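Local structure of putative uncharacterized protein (Dictyostelium purpureum, 4R12) at residues 246-251 and 511-516; 485-490 and 572-577; 352-357 and 396-401. The protein is nicastrin, probably an essential subunit of gamma-secretase, the complex that cleaves membrane proteins such as Notch receptors and amyloid precursor protein within the membrane. One frame throughout, in Å; residues are numbered along the deposited sequence.

All three contacts are partly buried, each mixing enclosed residues with partly exposed ones. Interaction 2 lies closest to the centre of the chain, about 13 Å from it centre to centre, and is the polar one: a phenol and a bridging water grip a buried carboxylate between a loop and strand 572-575. Interactions 1 and 3, about 22 and 24 Å out, rest on methyl and methylene packing with no direct hydrogen bond across. Both draw on the large lobe and share a neighbour, since helix 427-441 touches both V247 and V354. Interaction 1 sets a helix against the end of another; interaction 3 sets a helix against a strand. Their nearest atoms are about 10 Å apart.

Interaction 1: 246-251 and 511-516; sequences SVIKSL and SITQYN
Helix packing beside the sheet brings I248 and K249 of helix 234-252 against I512 and T513, where helix 500-512 ends. T513 is the first residue after that helix to leave helical backbone angles. The backbones come close, with K249 CA and I512 CA 5.9 Å apart, and the side chain of I512 makes most of the contact. Its CG2 branch, held opposite the backbone N by a chi1 of -72°, comes down on the helix backbone, 3.6 Å from K249 CA, and also meets I248 CG2 at 3.8 Å, the two isoleucine side chains crossing at about a right angle. T513 CG2 comes in beside this pair and touches I248 CG2 at 3.5 Å.

On the other flank, K249 lays its methylenes over I512. A bend at chi2 of 75° turns the chain so that K249 CD lies 3.9 Å from I512 CG1. Beyond the apolar part, K249 NZ donates to a water 3.1 Å away, which in turn donates to I512 O at 3.2 Å. The water thus ties the ammonium to a carbonyl at the helix end. Replacing I512 with an alanine would probably open a gap over the backbone at K249, strip K249 CD of its apolar partner and leave I248 CG2 with T513 CG2 alone of the two methyls it now meets.

T513 turns its hydroxyl to L509 O, four residues back in helix 500-512, with S202, S541 and T543 also bonded to it. I248 also touches F265 and F267 of strand 262-268, and F454 of helix 452-463 touches both K249 and I512. The C-terminal end of helix 500-512 thus lies beside helix 234-252, both close to strands of the sheet, a helix-on-sheet layering consistent with the alpha/beta, zinc-exopeptidase-like fold of the large lobe.

Interaction 2: 485-490 and 572-577; sequences YSSVFG and FTESNW
Y485 OH donates a short hydrogen bond to E574 OE2, 2.6 Å away. The acceptor lies at the edge of the tyrosine ring, in its plane, whereas the hydroxyl reaches OE2 from above the carboxylate, 39° out of that plane; ring and carboxylate are turned 36° against each other. The other oxygen, E574 OE1, takes a bond of 2.6 Å from a water, which lies 2.7 Å from S487 OG and so links the serine to the acid. Beneath the polar end, V488 CG1 packs against E574 CB at 3.6 Å, the two side chains crossing at about a right angle.

E574 reaches this site fully stretched, its chi1 of 176° followed by an equally extended chi2, which carries the carboxylate away from strand 572-575 to the loop. The tyrosine ring is set in turn by its own loop: the backbone folds back so that S487 N sits 3.3 Å above the ring plane, over its centre. Further out, S487 and F489 bond through their backbones to strand 192-203, and I27 of strand 21-29 touches both Y485 and E574.

Each carboxylate oxygen of this buried residue thus receives a hydrogen bond, one from a phenol and one from water; such a pairing would probably stabilise the ionised form and lessen the cost of burying its charge.

Interaction 3: 352-357 and 396-401; sequences SSVTDI and PVVVIT
V354 and V398 have nearly the same first torsion, 179° and -179°, with CG1 anti to the backbone N and CG2 anti to the carbonyl carbon. On the helix this sends the two V354 methyls to different partners: CG1 meets V398 CG2 at 4.0 Å, while CG2 rests on the proline ring, 4.0 Å from P396 CB, with P396 CG equally near. The valine side chains slide past each other in opposite directions, whereas V354 and P396 cross at about a right angle; with one methyl on each, V354 bridges V398 of the strand and P396 just before it.

T355 adds its methyl. A chi1 of 60° places the hydroxyl between the backbone N and carbonyl carbon and leaves CG2 to reach V398 CG2 at 4.1 Å; V398 CG2 is thereby touched by both helical residues. T355 OG1 makes a weak hydrogen bond to T351 O, back along its own chain. All the contacts across are carbon to carbon, and no hydrogen bond joins the segments. The backbones stand correspondingly well apart, with V354 CA 7.5 Å from P396 CA and T355 CA 7.6 Å from V398 CA.

The surrounding residues extend this apolar layer. I323 of strand 319-325 touches V354 and V398, L344 of strand 339-347 touches T355 and V398, and F437 of helix 427-441 lies against V354. Strand 397-401 runs parallel to 319-325 and antiparallel to 339-347. The first turn of helix 352-362 therefore packs on one face of a mixed sheet, the helix-on-sheet layering of the alpha/beta large lobe of nicastrin.

Interaction 1: 246-251 and 511-516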
loop_
_atom_site.group_PDB
_atom_site.type_symbol
_atom_site.label_atom_id
_atom_site.label_comp_id
_atom_site.label_asym_id
_atom_site.label_seq_id
_atom_site.Cartn_x
_atom_site.Cartn_y
_atom_site.Cartn_z
ATOM N N SER A 246 15.806 1.815 -4.549
ATOM C CA SER A 246 17.174 1.328 -4.744
ATOM C C SER A 246 17.721 1.759 -6.119
ATOM O O SER A 246 18.914 2.046 -6.266
ATOM C CB SER A 246 17.237 -0.194 -4.584
ATOM O OG SER A 246 16.787 -0.569 -3.283
ATOM N N VAL A 247 16.839 1.822 -7.108
ATOM C CA VAL A 247 17.162 2.404 -8.405
ATOM C C VAL A 247 17.584 3.871 -8.248
ATOM O O VAL A 247 18.589 4.307 -8.797
ATOM C CB VAL A 247 15.954 2.305 -9.374
ATOM C CG1 VAL A 247 16.107 3.278 -10.549
ATOM C CG2 VAL A 247 15.793 0.867 -9.889
ATOM N N ILE A 248 16.793 4.627 -7.491
ATOM C CA ILE A 248 17.055 6.047 -7.241
ATOM C C ILE A 248 18.386 6.209 -6.491
ATOM O O ILE A 248 19.243 7.022 -6.867
ATOM C CB ILE A 248 15.884 6.683 -6.458
ATOM C CG1 ILE A 248 14.641 6.726 -7.356
ATOM C CG2 ILE A 248 16.229 8.091 -6.004
ATOM C CD1 ILE A 248 13.365 7.053 -6.649
ATOM N N LYS A 249 18.599 5.393 -5.468
ATOM C CA LYS A 249 19.874 5.450 -4.764
ATOM C C LYS A 249 21.051 5.140 -5.705
ATOM O O LYS A 249 22.116 5.769 -5.624
ATOM C CB LYS A 249 19.880 4.484 -3.578
ATOM C CG LYS A 249 21.189 4.510 -2.771
ATOM C CD LYS A 249 21.288 5.768 -1.883
ATOM C CE LYS A 249 22.563 5.727 -1.013
ATOM N NZ LYS A 249 22.774 7.010 -0.291
ATOM N N SER A 250 20.853 4.178 -6.603
ATOM C CA SER A 250 21.916 3.807 -7.533
ATOM C C SER A 250 22.160 4.929 -8.544
ATOM O O SER A 250 23.302 5.234 -8.882
ATOM C CB SER A 250 21.576 2.497 -8.241
ATOM O OG SER A 250 21.370 1.464 -7.286
ATOM N N LEU A 251 21.085 5.546 -9.022
ATOM C CA LEU A 251 21.202 6.653 -9.961
ATOM C C LEU A 251 21.772 7.903 -9.303
ATOM O O LEU A 251 22.319 8.759 -9.991
ATOM C CB LEU A 251 19.846 6.976 -10.593
ATOM C CG LEU A 251 19.359 5.938 -11.608
ATOM C CD1 LEU A 251 17.949 6.272 -12.117
ATOM C CD2 LEU A 251 20.344 5.833 -12.764
ATOM N N SER A 511 16.116 12.559 1.130
ATOM C CA SER A 511 17.538 12.498 1.424
ATOM C C SER A 511 18.367 11.945 0.257
ATOM O O SER A 511 19.415 12.501 -0.077
ATOM C CB SER A 511 17.776 11.647 2.681
ATOM O OG SER A 511 19.160 11.527 2.931
ATOM N N ILE A 512 17.900 10.861 -0.368
ATOM C CA ILE A 512 18.697 10.215 -1.413
ATOM C C ILE A 512 18.874 11.135 -2.618
ATOM O O ILE A 512 19.892 11.103 -3.309
ATOM C CB ILE A 512 18.044 8.908 -1.884
ATOM C CG1 ILE A 512 18.179 7.831 -0.818
ATOM C CG2 ILE A 512 18.693 8.402 -3.169
ATOM C CD1 ILE A 512 17.271 6.633 -1.184
ATOM N N THR A 513 17.877 11.972 -2.854
ATOM C CA THR A 513 17.876 12.826 -4.031
ATOM C C THR A 513 18.359 14.251 -3.737
ATOM O O THR A 513 18.248 15.128 -4.586
ATOM C CB THR A 513 16.463 12.887 -4.645
ATOM O OG1 THR A 513 15.542 13.342 -3.654
ATOM C CG2 THR A 513 16.013 11.495 -5.130
ATOM N N GLN A 514 18.905 14.478 -2.545
ATOM C CA GLN A 514 19.341 15.824 -2.164
ATOM C C GLN A 514 20.389 16.391 -3.133
ATOM O O GLN A 514 21.184 15.642 -3.708
ATOM C CB GLN A 514 19.909 15.820 -0.737
ATOM C CG GLN A 514 21.241 15.104 -0.602
ATOM C CD GLN A 514 21.710 15.016 0.841
ATOM O OE1 GLN A 514 22.519 15.829 1.294
ATOM N NE2 GLN A 514 21.208 14.020 1.564
ATOM N N TYR A 515 20.383 17.711 -3.315
ATOM C CA TYR A 515 21.450 18.370 -4.068
ATOM C C TYR A 515 22.303 19.290 -3.188
ATOM O O TYR A 515 23.361 19.745 -3.612
ATOM C CB TYR A 515 20.874 19.154 -5.262
ATOM C CG TYR A 515 19.763 20.129 -4.935
ATOM C CD1 TYR A 515 20.047 21.439 -4.569
ATOM C CD2 TYR A 515 18.429 19.750 -5.024
ATOM C CE1 TYR A 515 19.037 22.334 -4.283
ATOM C CE2 TYR A 515 17.412 20.635 -4.740
ATOM C CZ TYR A 515 17.727 21.930 -4.368
ATOM O OH TYR A 515 16.730 22.819 -4.080
ATOM N N ASN A 516 21.861 19.558 -1.964
ATOM C CA ASN A 516 22.656 20.390 -1.058
ATOM C C ASN A 516 22.348 20.058 0.403
ATOM O O ASN A 516 21.256 19.585 0.736
ATOM C CB ASN A 516 22.406 21.883 -1.333
ATOM C CG ASN A 516 23.456 22.800 -0.679
ATOM O OD1 ASN A 516 24.618 22.424 -0.515
ATOM N ND2 ASN A 516 23.040 24.009 -0.312
HETATM O O HOH W 1 22.320 9.429 -2.163
#

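Interaction 2: 485-490 and 572-577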
loop_
_atom_site.group_PDB
_atom_site.type_symbol
_atom_site.label_atom_id
_atom_site.label_comp_id
_atom_site.label_asym_id
_atom_site.label_seq_id
_atom_site.Cartn_x
_atom_site.Cartn_y
_atom_site.Cartn_z
ATOM N N TYR A 485 -0.913 0.033 4.200
ATOM C CA TYR A 485 -2.290 0.502 4.032
ATOM C C TYR A 485 -2.277 2.017 4.239
ATOM O O TYR A 485 -1.633 2.513 5.158
ATOM C CB TYR A 485 -3.223 -0.196 5.019
ATOM C CG TYR A 485 -4.558 0.495 5.182
ATOM C CD1 TYR A 485 -5.401 0.682 4.096
ATOM C CD2 TYR A 485 -4.986 0.927 6.436
ATOM C CE1 TYR A 485 -6.641 1.304 4.249
ATOM C CE2 TYR A 485 -6.222 1.548 6.603
ATOM C CZ TYR A 485 -7.037 1.737 5.500
ATOM O OH TYR A 485 -8.256 2.344 5.646
ATOM N N SER A 486 -2.949 2.757 3.360
ATOM C CA SER A 486 -2.872 4.214 3.373
ATOM C C SER A 486 -3.430 4.848 4.651
ATOM O O SER A 486 -3.035 5.952 5.020
ATOM C CB SER A 486 -3.628 4.794 2.164
ATOM O OG SER A 486 -5.017 4.552 2.294
ATOM N N SER A 487 -4.351 4.146 5.306
ATOM C CA SER A 487 -5.097 4.703 6.441
ATOM C C SER A 487 -5.883 5.935 5.977
ATOM O O SER A 487 -6.287 6.016 4.803
ATOM C CB SER A 487 -4.150 5.032 7.622
ATOM O OG SER A 487 -4.863 5.472 8.756
ATOM N N VAL A 488 -6.133 6.877 6.883
ATOM C CA VAL A 488 -7.036 7.980 6.574
ATOM C C VAL A 488 -6.309 9.268 6.206
ATOM O O VAL A 488 -5.200 9.540 6.676
ATOM C CB VAL A 488 -8.005 8.256 7.747
ATOM C CG1 VAL A 488 -8.923 7.061 7.940
ATOM C CG2 VAL A 488 -7.248 8.572 9.035
ATOM N N PHE A 489 -6.950 10.055 5.349
ATOM C CA PHE A 489 -6.333 11.250 4.811
ATOM C C PHE A 489 -6.061 12.306 5.870
ATOM O O PHE A 489 -5.016 12.953 5.853
ATOM C CB PHE A 489 -7.200 11.861 3.712
ATOM C CG PHE A 489 -6.664 13.155 3.185
ATOM C CD1 PHE A 489 -5.635 13.161 2.259
ATOM C CD2 PHE A 489 -7.166 14.370 3.637
ATOM C CE1 PHE A 489 -5.118 14.357 1.781
ATOM C CE2 PHE A 489 -6.664 15.572 3.161
ATOM C CZ PHE A 489 -5.640 15.571 2.233
ATOM N N GLY A 490 -7.013 12.490 6.777
ATOM C CA GLY A 490 -6.934 13.555 7.765
ATOM C C GLY A 490 -8.329 14.022 8.121
ATOM O O GLY A 490 -9.309 13.495 7.594
ATOM N N PHE A 572 -14.621 5.792 0.107
ATOM C CA PHE A 572 -14.225 4.908 1.199
ATOM C C PHE A 572 -13.910 5.759 2.409
ATOM O O PHE A 572 -13.146 6.716 2.315
ATOM C CB PHE A 572 -13.006 4.051 0.834
ATOM C CG PHE A 572 -13.246 3.136 -0.321
ATOM C CD1 PHE A 572 -13.779 1.878 -0.120
ATOM C CD2 PHE A 572 -12.953 3.536 -1.605
ATOM C CE1 PHE A 572 -13.996 1.020 -1.193
ATOM C CE2 PHE A 572 -13.182 2.688 -2.672
ATOM C CZ PHE A 572 -13.705 1.433 -2.463
ATOM N N THR A 573 -14.509 5.413 3.543
ATOM C CA THR A 573 -14.300 6.165 4.769
ATOM C C THR A 573 -14.115 5.204 5.924
ATOM O O THR A 573 -15.009 4.412 6.245
ATOM C CB THR A 573 -15.489 7.111 5.097
ATOM O OG1 THR A 573 -16.679 6.336 5.297
ATOM C CG2 THR A 573 -15.707 8.125 3.982
ATOM N N GLU A 574 -12.961 5.290 6.567
ATOM C CA GLU A 574 -12.646 4.381 7.651
ATOM C C GLU A 574 -13.229 4.879 8.961
ATOM O O GLU A 574 -13.113 6.065 9.289
ATOM C CB GLU A 574 -11.135 4.218 7.784
ATOM C CG GLU A 574 -10.704 3.364 8.964
ATOM C CD GLU A 574 -9.197 3.233 9.021
ATOM O OE1 GLU A 574 -8.560 3.911 9.858
ATOM O OE2 GLU A 574 -8.656 2.466 8.209
ATOM N N SER A 575 -13.856 3.972 9.699
ATOM C CA SER A 575 -14.379 4.292 11.029
ATOM C C SER A 575 -13.320 4.878 11.945
ATOM O O SER A 575 -12.173 4.406 11.956
ATOM C CB SER A 575 -14.951 3.043 11.689
ATOM O OG SER A 575 -15.390 3.330 13.006
ATOM N N ASN A 576 -13.705 5.893 12.719
ATOM C CA ASN A 576 -12.911 6.313 13.876
ATOM C C ASN A 576 -13.014 5.243 14.947
ATOM O O ASN A 576 -14.005 4.510 15.001
ATOM C CB ASN A 576 -13.390 7.650 14.469
ATOM C CG ASN A 576 -13.238 8.826 13.511
ATOM O OD1 ASN A 576 -12.464 8.775 12.559
ATOM N ND2 ASN A 576 -13.983 9.897 13.771
ATOM N N TRP A 577 -12.001 5.150 15.802
ATOM C CA TRP A 577 -12.112 4.339 17.008
ATOM C C TRP A 577 -11.230 4.882 18.132
ATOM O O TRP A 577 -10.215 5.543 17.879
ATOM C CB TRP A 577 -11.760 2.880 16.713
ATOM C CG TRP A 577 -10.339 2.643 16.286
ATOM C CD1 TRP A 577 -9.235 2.573 17.096
ATOM C CD2 TRP A 577 -9.873 2.409 14.951
ATOM N NE1 TRP A 577 -8.113 2.321 16.338
ATOM C CE2 TRP A 577 -8.478 2.217 15.022
ATOM C CE3 TRP A 577 -10.498 2.351 13.703
ATOM C CZ2 TRP A 577 -7.698 1.970 13.890
ATOM C CZ3 TRP A 577 -9.720 2.105 12.580
ATOM C CH2 TRP A 577 -8.333 1.919 12.684
HETATM O O HOH W 2 -6.051 3.387 9.932
#

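Interaction 3: 352-357 and 396-401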
loop_
_atom_site.group_PDB
_atom_site.type_symbol
_atom_site.label_atom_id
_atom_site.label_comp_id
_atom_site.label_asym_id
_atom_site.label_seq_id
_atom_site.Cartn_x
_atom_site.Cartn_y
_atom_site.Cartn_z
ATOM N N SER A 352 7.173 0.436 -28.713
ATOM C CA SER A 352 8.205 -0.550 -29.034
ATOM C C SER A 352 9.590 0.070 -28.943
ATOM O O SER A 352 10.544 -0.629 -28.635
ATOM C CB SER A 352 7.980 -1.168 -30.421
ATOM O OG SER A 352 7.958 -0.181 -31.433
ATOM N N SER A 353 9.692 1.380 -29.184
ATOM C CA SER A 353 10.961 2.099 -29.018
ATOM C C SER A 353 11.497 1.951 -27.606
ATOM O O SER A 353 12.698 1.754 -27.396
ATOM C CB SER A 353 10.797 3.587 -29.326
ATOM O OG SER A 353 10.715 3.796 -30.717
ATOM N N VAL A 354 10.581 2.070 -26.651
ATOM C CA VAL A 354 10.888 1.978 -25.234
ATOM C C VAL A 354 11.112 0.536 -24.788
ATOM O O VAL A 354 12.113 0.245 -24.147
ATOM C CB VAL A 354 9.768 2.623 -24.400
ATOM C CG1 VAL A 354 10.054 2.520 -22.903
ATOM C CG2 VAL A 354 9.586 4.080 -24.832
ATOM N N THR A 355 10.214 -0.381 -25.142
ATOM C CA THR A 355 10.407 -1.773 -24.723
ATOM C C THR A 355 11.641 -2.418 -25.373
ATOM O O THR A 355 12.258 -3.314 -24.778
ATOM C CB THR A 355 9.172 -2.654 -25.026
ATOM O OG1 THR A 355 8.907 -2.661 -26.427
ATOM C CG2 THR A 355 7.929 -2.151 -24.261
ATOM N N ASP A 356 12.008 -1.977 -26.576
ATOM C CA ASP A 356 13.232 -2.500 -27.199
ATOM C C ASP A 356 14.455 -2.230 -26.307
ATOM O O ASP A 356 15.329 -3.084 -26.164
ATOM C CB ASP A 356 13.455 -1.899 -28.595
ATOM C CG ASP A 356 12.568 -2.540 -29.672
ATOM O OD1 ASP A 356 11.756 -3.445 -29.352
ATOM O OD2 ASP A 356 12.680 -2.123 -30.841
ATOM N N ILE A 357 14.499 -1.057 -25.683
ATOM C CA ILE A 357 15.624 -0.712 -24.811
ATOM C C ILE A 357 15.628 -1.584 -23.549
ATOM O O ILE A 357 16.687 -2.048 -23.100
ATOM C CB ILE A 357 15.593 0.786 -24.435
ATOM C CG1 ILE A 357 15.759 1.631 -25.700
ATOM C CG2 ILE A 357 16.698 1.119 -23.446
ATOM C CD1 ILE A 357 15.177 3.016 -25.592
ATOM N N PRO A 396 4.101 6.919 -24.826
ATOM C CA PRO A 396 4.294 5.503 -24.505
ATOM C C PRO A 396 4.143 5.219 -23.006
ATOM O O PRO A 396 4.725 5.911 -22.164
ATOM C CB PRO A 396 5.721 5.228 -24.987
ATOM C CG PRO A 396 6.391 6.562 -24.952
ATOM C CD PRO A 396 5.338 7.549 -25.322
ATOM N N VAL A 397 3.348 4.203 -22.701
ATOM C CA VAL A 397 3.126 3.762 -21.338
ATOM C C VAL A 397 3.516 2.296 -21.238
ATOM O O VAL A 397 3.066 1.474 -22.034
ATOM C CB VAL A 397 1.662 3.946 -20.918
ATOM C CG1 VAL A 397 1.423 3.332 -19.541
ATOM C CG2 VAL A 397 1.274 5.429 -20.933
ATOM N N VAL A 398 4.389 1.986 -20.288
ATOM C CA VAL A 398 4.835 0.623 -20.072
ATOM C C VAL A 398 4.600 0.250 -18.624
ATOM O O VAL A 398 5.203 0.834 -17.718
ATOM C CB VAL A 398 6.322 0.435 -20.405
ATOM C CG1 VAL A 398 6.725 -1.017 -20.171
ATOM C CG2 VAL A 398 6.619 0.862 -21.860
ATOM N N VAL A 399 3.703 -0.702 -18.417
ATOM C CA VAL A 399 3.467 -1.248 -17.095
ATOM C C VAL A 399 4.234 -2.565 -16.993
ATOM O O VAL A 399 4.008 -3.489 -17.766
ATOM C CB VAL A 399 1.963 -1.461 -16.829
ATOM C CG1 VAL A 399 1.728 -1.977 -15.422
ATOM C CG2 VAL A 399 1.200 -0.151 -17.054
ATOM N N ILE A 400 5.161 -2.634 -16.048
ATOM C CA ILE A 400 5.971 -3.828 -15.856
ATOM C C ILE A 400 5.415 -4.678 -14.708
ATOM O O ILE A 400 5.296 -4.192 -13.593
ATOM C CB ILE A 400 7.444 -3.455 -15.551
ATOM C CG1 ILE A 400 8.003 -2.521 -16.635
ATOM C CG2 ILE A 400 8.289 -4.707 -15.391
ATOM C CD1 ILE A 400 9.497 -2.147 -16.436
ATOM N N THR A 401 5.079 -5.938 -14.989
ATOM C CA THR A 401 4.524 -6.839 -13.979
ATOM C C THR A 401 5.179 -8.206 -14.051
ATOM O O THR A 401 5.981 -8.475 -14.950
ATOM C CB THR A 401 2.980 -7.053 -14.154
ATOM O OG1 THR A 401 2.746 -8.054 -15.155
ATOM C CG2 THR A 401 2.267 -5.765 -14.553
#